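Local coordinates for MOBA relate protein (Mycobacterium sp., PDB 2WAW) that is of unknown function but carries a MobA-like NTP transferase domain of the GT-A clan, and so probably handles a nucleotide substrate, at residues 182-185 / 186-189. Numbering follows the deposited sequence. Where two conformers were deposited one is given.
Sequences VDTW and DDYE
Thr184 and Asp187 cap the N-terminus of helix 185-197 with a reciprocal capping box. Thr184 OG1 accepts from Asp187 N at 3.1 Å, the threonine hydroxyl being swung back between its own N and carbonyl carbon (chi1 59°); threonine suits the N-cap because its short hydroxyl reaches this first-turn amide. In return Asp187 OD2 accepts a hydrogen bond from Thr184 N, met from above the carboxylate plane, at 3.3 Å, and one from Asp183 N on its anti lone pair at 2.8 Å. Aspartate suits this place, its short side chain bringing one oxygen back to both amides while Arg190 pairs with OD1. Regular helical bonding then begins with Tyr188 N to Thr184 O and Glu189 N to Trp185 O.

Within the same first turn, Tyr188 presents its CD2-CE2 edge to the broad indole face of Trp185, a T-shaped pair with planes 72° apart; Tyr188 CD2 lies 3.7 Å from Trp185 CZ2. In one conformer of Glu189, OE2 accepts from Trp185 NE1, perhaps only part-time. Val182 CG1 packs against Tyr188 CB, while Tyr188 OH reaches Pro27 O.

Asp183 OD2 and Asp187 OD2 come within 4.0 Å, a repulsion that the amide donors, Arg190 and the positive helix end probably offset.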
loop_
_atom_site.group_PDB
_atom_site.type_symbol
_atom_site.label_atom_id
_atom_site.label_comp_id
_atom_site.label_asym_id
_atom_site.label_seq_id
_atom_site.Cartn_x
_atom_site.Cartn_y
_atom_site.Cartn_z
ATOM N N VAL A 182 -7.475 -8.441 0.954
ATOM C CA VAL A 182 -8.813 -8.835 0.521
ATOM C C VAL A 182 -8.874 -9.011 -1.006
ATOM O O VAL A 182 -8.875 -8.018 -1.754
ATOM C CB VAL A 182 -9.879 -7.796 1.007
ATOM C CG1 VAL A 182 -11.287 -8.177 0.509
ATOM C CG2 VAL A 182 -9.864 -7.711 2.538
ATOM N N ASP A 183 -8.889 -10.275 -1.446
ATOM C CA ASP A 183 -9.073 -10.650 -2.856
ATOM C C ASP A 183 -10.491 -11.143 -3.106
ATOM O O ASP A 183 -11.045 -10.968 -4.200
ATOM C CB ASP A 183 -8.142 -11.815 -3.260
ATOM C CG ASP A 183 -6.677 -11.436 -3.318
ATOM O OD1 ASP A 183 -6.348 -10.250 -3.529
ATOM O OD2 ASP A 183 -5.836 -12.357 -3.159
ATOM N N THR A 184 -11.047 -11.834 -2.113
ATOM C CA THR A 184 -12.292 -12.567 -2.299
ATOM C C THR A 184 -13.230 -12.225 -1.146
ATOM O O THR A 184 -12.795 -11.657 -0.138
ATOM C CB THR A 184 -12.057 -14.090 -2.241
ATOM O OG1 THR A 184 -11.487 -14.426 -0.967
ATOM C CG2 THR A 184 -11.117 -14.565 -3.362
ATOM N N TRP A 185 -14.509 -12.575 -1.281
ATOM C CA TRP A 185 -15.454 -12.322 -0.191
ATOM C C TRP A 185 -15.021 -13.051 1.075
ATOM O O TRP A 185 -15.095 -12.504 2.187
ATOM C CB TRP A 185 -16.895 -12.705 -0.565
ATOM C CG TRP A 185 -17.831 -12.140 0.452
ATOM C CD1 TRP A 185 -18.310 -12.777 1.558
ATOM C CD2 TRP A 185 -18.325 -10.796 0.514
ATOM N NE1 TRP A 185 -19.104 -11.919 2.293
ATOM C CE2 TRP A 185 -19.122 -10.695 1.678
ATOM C CE3 TRP A 185 -18.184 -9.663 -0.316
ATOM C CZ2 TRP A 185 -19.784 -9.509 2.042
ATOM C CZ3 TRP A 185 -18.841 -8.483 0.048
ATOM C CH2 TRP A 185 -19.626 -8.420 1.220
ATOM N N ASP A 186 -14.506 -14.267 0.915
ATOM C CA ASP A 186 -14.003 -15.008 2.066
ATOM C C ASP A 186 -12.873 -14.248 2.777
ATOM O O ASP A 186 -12.848 -14.202 3.998
ATOM C CB ASP A 186 -13.513 -16.403 1.679
ATOM C CG ASP A 186 -13.235 -17.266 2.891
ATOM O OD1 ASP A 186 -14.200 -17.706 3.551
ATOM O OD2 ASP A 186 -12.050 -17.511 3.189
ATOM N N ASP A 187 -11.959 -13.649 2.016
ATOM C CA ASP A 187 -10.876 -12.861 2.608
ATOM C C ASP A 187 -11.454 -11.721 3.476
ATOM O O ASP A 187 -10.960 -11.420 4.563
ATOM C CB ASP A 187 -10.033 -12.214 1.518
ATOM C CG ASP A 187 -9.066 -13.175 0.836
ATOM O OD1 ASP A 187 -8.791 -14.265 1.352
ATOM O OD2 ASP A 187 -8.535 -12.799 -0.224
ATOM N N TYR A 188 -12.482 -11.069 2.950
ATOM C CA TYR A 188 -13.135 -9.950 3.637
ATOM C C TYR A 188 -13.721 -10.407 4.965
ATOM O O TYR A 188 -13.505 -9.764 5.984
ATOM C CB TYR A 188 -14.232 -9.351 2.763
ATOM C CG TYR A 188 -15.123 -8.390 3.516
ATOM C CD1 TYR A 188 -14.582 -7.306 4.244
ATOM C CD2 TYR A 188 -16.496 -8.558 3.503
ATOM C CE1 TYR A 188 -15.418 -6.437 4.949
ATOM C CE2 TYR A 188 -17.329 -7.696 4.180
ATOM C CZ TYR A 188 -16.786 -6.638 4.899
ATOM O OH TYR A 188 -17.620 -5.771 5.559
ATOM N N GLU A 189 -14.461 -11.515 4.953
ATOM C CA GLU A 189 -15.075 -11.994 6.186
ATOM C C GLU A 189 -14.028 -12.379 7.211
ATOM O O GLU A 189 -14.236 -12.155 8.405
ATOM C CB GLU A 189 -16.044 -13.139 5.927
ATOM C CG GLU A 189 -17.219 -12.732 5.045
ATOM C CD GLU A 189 -18.517 -13.383 5.470
ATOM O OE1 GLU A 189 -18.474 -14.353 6.261
ATOM O OE2 GLU A 189 -19.576 -12.894 5.044
#